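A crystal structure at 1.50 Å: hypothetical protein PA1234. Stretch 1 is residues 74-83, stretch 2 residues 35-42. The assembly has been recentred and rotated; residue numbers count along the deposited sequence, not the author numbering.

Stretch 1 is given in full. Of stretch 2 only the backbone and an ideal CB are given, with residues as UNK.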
ATOM      1  N   ALA A  74      -2.730   0.379   6.142  1.00  7.25           N
ATOM      2  CA  ALA A  74      -2.359  -0.098   7.489  1.00  7.19           C
ATOM      3  C   ALA A  74      -1.422  -1.311   7.373  1.00  8.06           C
ATOM      4  O   ALA A  74      -0.435  -1.429   8.109  1.00  8.61           O
ATOM      5  CB  ALA A  74      -3.596  -0.438   8.317  1.00  7.78           C
ATOM      6  N   ALA A  75      -1.732  -2.206   6.438  1.00  7.48           N
ATOM      7  CA  ALA A  75      -0.909  -3.419   6.248  1.00  7.12           C
ATOM      8  C   ALA A  75       0.479  -3.073   5.713  1.00  7.35           C
ATOM      9  O   ALA A  75       1.491  -3.586   6.213  1.00  7.80           O
ATOM     10  CB  ALA A  75      -1.619  -4.419   5.331  1.00  7.31           C
ATOM     11  N   LEU A  76       0.532  -2.218   4.694  1.00  7.52           N
ATOM     12  CA  LEU A  76       1.810  -1.855   4.088  1.00  7.79           C
ATOM     13  C   LEU A  76       2.675  -1.029   5.051  1.00  7.80           C
ATOM     14  O   LEU A  76       3.894  -1.176   5.067  1.00  7.87           O
ATOM     15  CB  LEU A  76       1.621  -1.167   2.727  1.00  8.16           C
ATOM     16  CG  LEU A  76       1.017  -2.077   1.641  1.00  8.97           C
ATOM     17  CD1 LEU A  76       0.824  -1.288   0.356  1.00  8.83           C
ATOM     18  CD2 LEU A  76       1.888  -3.324   1.385  1.00  9.30           C
ATOM     19  N   ASP A  77       2.044  -0.200   5.872  1.00  7.87           N
ATOM     20  CA  ASP A  77       2.785   0.498   6.919  1.00  7.96           C
ATOM     21  C   ASP A  77       3.373  -0.468   7.946  1.00  8.17           C
ATOM     22  O   ASP A  77       4.517  -0.300   8.402  1.00  8.36           O
ATOM     23  CB  ASP A  77       1.902   1.527   7.610  1.00  8.06           C
ATOM     24  CG  ASP A  77       2.588   2.147   8.814  1.00  8.38           C
ATOM     25  OD1 ASP A  77       3.531   2.946   8.600  1.00  8.66           O
ATOM     26  OD2 ASP A  77       2.193   1.818   9.957  1.00 10.07           O
ATOM     27  N   PHE A  78       2.608  -1.494   8.303  1.00  7.82           N
ATOM     28  CA  PHE A  78       3.123  -2.522   9.210  1.00  8.07           C
ATOM     29  C   PHE A  78       4.383  -3.156   8.613  1.00  8.16           C
ATOM     30  O   PHE A  78       5.391  -3.312   9.304  1.00  8.78           O
ATOM     31  CB  PHE A  78       2.035  -3.543   9.508  1.00  8.65           C
ATOM     32  CG  PHE A  78       2.444  -4.614  10.481  1.00  9.62           C
ATOM     33  CD1 PHE A  78       2.842  -4.298  11.782  1.00 10.86           C
ATOM     34  CD2 PHE A  78       2.382  -5.949  10.110  1.00 12.08           C
ATOM     35  CE1 PHE A  78       3.208  -5.316  12.683  1.00 12.02           C
ATOM     36  CE2 PHE A  78       2.739  -6.964  11.011  1.00 11.56           C
ATOM     37  CZ  PHE A  78       3.149  -6.635  12.289  1.00 10.70           C
ATOM     38  N   ALA A  79       4.348  -3.450   7.313  1.00  7.92           N
ATOM     39  CA  ALA A  79       5.513  -4.020   6.625  1.00  8.25           C
ATOM     40  C   ALA A  79       6.718  -3.085   6.658  1.00  8.13           C
ATOM     41  O   ALA A  79       7.839  -3.522   6.896  1.00  8.72           O
ATOM     42  CB  ALA A  79       5.170  -4.419   5.187  1.00  8.54           C
ATOM     43  N   GLN A  80       6.491  -1.783   6.450  1.00  7.73           N
ATOM     44  CA  GLN A  80       7.602  -0.840   6.466  1.00  8.54           C
ATOM     45  C   GLN A  80       8.193  -0.670   7.875  1.00  8.93           C
ATOM     46  O   GLN A  80       9.385  -0.392   8.031  1.00  9.55           O
ATOM     47  CB  GLN A  80       7.182   0.501   5.865  1.00  8.63           C
ATOM     48  CG  GLN A  80       6.565   1.493   6.843  1.00  9.76           C
ATOM     49  CD  GLN A  80       6.277   2.836   6.191  1.00  9.86           C
ATOM     50  OE1 GLN A  80       5.246   3.498   6.461  1.00 12.49           O
ATOM     51  NE2 GLN A  80       7.171   3.247   5.307  1.00  7.29           N
ATOM     52  N   ARG A  81       7.368  -0.859   8.903  1.00  8.97           N
ATOM     53  CA  ARG A  81       7.866  -0.794  10.271  1.00  9.68           C
ATOM     54  C   ARG A  81       8.712  -2.023  10.614  1.00  9.82           C
ATOM     55  O   ARG A  81       9.679  -1.923  11.372  1.00 10.98           O
ATOM     56  CB  ARG A  81       6.708  -0.605  11.253  1.00  9.99           C
ATOM     57  CG  ARG A  81       6.114   0.790  11.129  1.00 12.02           C
ATOM     58  CD  ARG A  81       5.052   1.087  12.171  1.00 15.32           C
ATOM     59  NE  ARG A  81       3.804   0.369  11.925  1.00 16.29           N
ATOM     60  CZ  ARG A  81       3.354  -0.629  12.683  1.00 17.17           C
ATOM     61  NH1 ARG A  81       4.056  -1.035  13.737  1.00 16.74           N
ATOM     62  NH2 ARG A  81       2.199  -1.220  12.391  1.00 16.22           N
ATOM     63  N   LEU A  82       8.358  -3.166  10.030  1.00 10.02           N
ATOM     64  CA  LEU A  82       9.132  -4.404  10.216  1.00 10.65           C
ATOM     65  C   LEU A  82      10.378  -4.444   9.335  1.00 10.60           C
ATOM     66  O   LEU A  82      11.383  -5.080   9.678  1.00 10.59           O
ATOM     67  CB  LEU A  82       8.265  -5.621   9.906  1.00 11.02           C
ATOM     68  CG  LEU A  82       7.053  -5.897  10.800  1.00 12.74           C
ATOM     69  CD1 LEU A  82       6.224  -6.996  10.164  1.00 14.10           C
ATOM     70  CD2 LEU A  82       7.440  -6.272  12.230  1.00 14.21           C
ATOM     71  N   GLN A  83      10.302  -3.783   8.185  1.00 10.50           N
ATOM     72  CA  GLN A  83      11.388  -3.790   7.215  1.00 10.68           C
ATOM     73  C   GLN A  83      11.646  -2.364   6.716  1.00 11.52           C
ATOM     74  O   GLN A  83      11.049  -1.939   5.731  1.00 10.59           O
ATOM     75  CB  GLN A  83      11.057  -4.761   6.065  1.00 10.62           C
ATOM     76  CG  GLN A  83      12.106  -4.883   4.951  1.00 10.31           C
ATOM     77  CD  GLN A  83      13.525  -4.950   5.470  1.00 11.10           C
ATOM     78  OE1 GLN A  83      14.154  -3.923   5.732  1.00 11.32           O
ATOM     79  NE2 GLN A  83      14.043  -6.166   5.618  1.00 11.22           N
ATOM     80  N   UNK A  35      -5.191  -5.505  14.570  1.00 11.14           N
ATOM     81  CA  UNK A  35      -5.557  -6.862  14.133  1.00 11.71           C
ATOM     82  C   UNK A  35      -4.353  -7.602  13.578  1.00 12.62           C
ATOM     83  O   UNK A  35      -4.071  -8.750  13.953  1.00 12.44           O
ATOM     84  CB  UNK A  35      -6.663  -6.808  13.078  1.00 11.71           C
ATOM     85  N   UNK A  36      -3.645  -6.932  12.674  1.00 13.87           N
ATOM     86  CA  UNK A  36      -2.439  -7.485  12.088  1.00 14.56           C
ATOM     87  C   UNK A  36      -1.382  -7.706  13.166  1.00 15.29           C
ATOM     88  O   UNK A  36      -0.743  -8.760  13.202  1.00 15.30           O
ATOM     89  CB  UNK A  36      -1.904  -6.564  10.990  1.00 14.56           C
ATOM     90  N   UNK A  37      -1.242  -6.742  14.073  1.00 16.13           N
ATOM     91  CA  UNK A  37      -0.266  -6.812  15.167  1.00 16.64           C
ATOM     92  C   UNK A  37      -0.539  -7.906  16.210  1.00 17.40           C
ATOM     93  O   UNK A  37       0.404  -8.478  16.768  1.00 18.42           O
ATOM     94  CB  UNK A  37      -0.218  -5.457  15.877  1.00 16.64           C
ATOM     95  N   UNK A  38      -1.812  -8.196  16.472  1.00 17.54           N
ATOM     96  CA  UNK A  38      -2.164  -9.255  17.435  1.00 17.98           C
ATOM     97  C   UNK A  38      -2.228 -10.639  16.788  1.00 18.49           C
ATOM     98  O   UNK A  38      -1.807 -11.629  17.396  1.00 18.45           O
ATOM     99  CB  UNK A  38      -3.510  -8.938  18.090  1.00 17.98           C
ATOM    100  N   UNK A  39      -2.764 -10.719  15.569  1.00 18.75           N
ATOM    101  CA  UNK A  39      -2.822 -12.000  14.850  1.00 19.89           C
ATOM    102  C   UNK A  39      -1.456 -12.427  14.309  1.00 20.10           C
ATOM    103  O   UNK A  39      -1.166 -13.626  14.212  1.00 20.26           O
ATOM    104  CB  UNK A  39      -3.822 -11.906  13.696  1.00 19.89           C
ATOM    105  N   UNK A  40      -0.620 -11.446  13.964  1.00 20.75           N
ATOM    106  CA  UNK A  40       0.728 -11.691  13.441  1.00 21.48           C
ATOM    107  C   UNK A  40       0.732 -12.124  11.989  1.00 21.85           C
ATOM    108  O   UNK A  40      -0.329 -12.384  11.408  1.00 22.36           O
ATOM    109  CB  UNK A  40       1.430 -12.756  14.285  1.00 21.48           C
ATOM    110  N   UNK A  41       1.923 -12.194  11.393  1.00 21.87           N
ATOM    111  CA  UNK A  41       2.071 -12.662  10.010  1.00 21.64           C
ATOM    112  C   UNK A  41       2.454 -14.141   9.944  1.00 21.65           C
ATOM    113  O   UNK A  41       3.164 -14.631  10.824  1.00 21.87           O
ATOM    114  CB  UNK A  41       3.124 -11.824   9.282  1.00 21.64           C
ATOM    115  N   UNK A  42       1.993 -14.857   8.897  1.00 21.60           N
ATOM    116  CA  UNK A  42       2.464 -16.238   8.711  1.00 21.44           C
ATOM    117  C   UNK A  42       3.980 -16.268   8.531  1.00 21.20           C
ATOM    118  O   UNK A  42       4.547 -15.368   7.904  1.00 21.06           O
ATOM    119  CB  UNK A  42       1.778 -16.884   7.505  1.00 21.44           C
TER

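Stretch 1 is helical from A74, where it continues a helix begun earlier in the chain, to L82, with Q83 leaving helical geometry. Stretch 2 begins as the end of another helix. The two axes come within 10.8 Å and their directions differ by 54°. F78 stands between them, and much of what follows is measured from its ring.

Position 35 is helical, and its ideal CB has nothing of stretch 1 within 5.5 Å. Stretch 1 sets no demand here, and a polar or charged residue would do as well as most. The residue is K35. Its chain is extended, and NZ is hydrogen-bonded elsewhere in the structure.

Position 36 is different. Its CA lies 7.3 Å from the CA of A75, the nearest backbone pairing of the two stretches. CA-to-CB points toward stretch 1, and the ideal CB is 4.4 Å from F78 CD2. The small side chain of A75 leaves room beside the ring. No polar side-chain group is offered nearby, so a medium-sized apolar residue fits: leucine, isoleucine, methionine or perhaps valine. The deposited residue is L36. Its CG lies 3.7 Å from F78 CD2. Its CD2 reaches past the ring to the A75 backbone, 3.6 Å from A75 CA and 3.8 Å from A75 CB.

At position 37 the CA-to-CB bond points sideways, and the ideal CB is 4.7 Å from F78 CE1. Beside the ring lies the guanidinium of R81, whose NE is already held by D77 OD2 at 2.9 Å in a salt bridge. NH1 and NH2 of R81 remain available on this side. A long side chain with an acceptor suits the site: glutamate best, with glutamine possible and aspartate likely short. It is E37. Its CG packs 3.5 Å from F78 CE1, and its end comes nearer to stretch 1 than its CB direction suggests. R81 NH2 gives a hydrogen bond to E37 OE2 at 2.8 Å, within a salt bridge. R81 NH1 adds a weak one to E37 OE2 at 3.1 Å. OE2 meets the guanidinium at its edge, near its plane. R81 thus links two acids, one from each stretch.

Positions 38 and 39 are helical and out of reach of stretch 1. Many polar residues would serve. They are S38 and N39, and neither side chain touches stretch 1.

Position 40 leaves the helix with phi 77° and psi 171°. Positive phi by itself favours glycine, and G40 is found. Its N still bonds to L36 O at 2.8 Å, closing the last helical turn.

Position 41 is extended, and CA-to-CB points toward stretch 1. The ideal CB is 5.2 Å from F78 CE2, and L82 CD1 is also on this side. A branched or long apolar side chain could bridge the gap. The residue is L41. Its CG meets the F78 ring at the edge, 3.9 Å from CE2, and its CD1 lies 3.9 Å from L82 CD1.

Position 42 is out of reach of stretch 1 and sits right before a helix. Serine, threonine or aspartate could cap there, and phi -60° also admits proline. It is P42.

Stretch 2, residues 35-42: KLESNGLP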
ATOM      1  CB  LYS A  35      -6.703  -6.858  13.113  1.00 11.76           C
ATOM      2  CG  LYS A  35      -7.016  -8.255  12.533  1.00 12.12           C
ATOM      3  CD  LYS A  35      -8.296  -8.234  11.720  1.00 14.71           C
ATOM      4  CE  LYS A  35      -8.650  -9.619  11.192  1.00 16.18           C
ATOM      5  NZ  LYS A  35     -10.105  -9.658  10.883  1.00 18.45           N
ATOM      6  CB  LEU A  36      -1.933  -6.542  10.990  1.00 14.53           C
ATOM      7  CG  LEU A  36      -1.111  -7.102   9.840  1.00 14.60           C
ATOM      8  CD1 LEU A  36      -1.674  -8.410   9.297  1.00 15.09           C
ATOM      9  CD2 LEU A  36      -1.060  -6.030   8.763  1.00 17.13           C
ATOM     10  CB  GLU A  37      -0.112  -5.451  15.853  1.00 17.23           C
ATOM     11  CG  GLU A  37       0.647  -4.457  14.978  0.50 16.72           C
ATOM     12  CD  GLU A  37       0.761  -3.064  15.563  0.50 17.14           C
ATOM     13  OE1 GLU A  37       0.235  -2.803  16.667  1.00 17.97           O
ATOM     14  OE2 GLU A  37       1.392  -2.221  14.896  1.00 18.77           O
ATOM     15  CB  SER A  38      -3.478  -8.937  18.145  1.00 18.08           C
ATOM     16  OG  SER A  38      -4.546  -8.829  17.219  1.00 19.43           O
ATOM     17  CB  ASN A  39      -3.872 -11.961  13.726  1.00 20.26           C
ATOM     18  CG  ASN A  39      -5.308 -11.867  14.252  1.00 21.69           C
ATOM     19  OD1 ASN A  39      -5.568 -12.092  15.432  1.00 23.60           O
ATOM     20  ND2 ASN A  39      -6.246 -11.544  13.366  1.00 23.37           N
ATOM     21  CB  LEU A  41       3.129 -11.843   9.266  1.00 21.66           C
ATOM     22  CG  LEU A  41       2.931 -10.336   9.067  1.00 21.30           C
ATOM     23  CD1 LEU A  41       4.116  -9.760   8.298  1.00 20.99           C
ATOM     24  CD2 LEU A  41       1.612 -10.020   8.359  1.00 21.34           C
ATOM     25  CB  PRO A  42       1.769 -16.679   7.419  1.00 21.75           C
ATOM     26  CG  PRO A  42       0.590 -15.778   7.289  1.00 22.04           C
ATOM     27  CD  PRO A  42       1.030 -14.460   7.854  1.00 21.59           C
TER
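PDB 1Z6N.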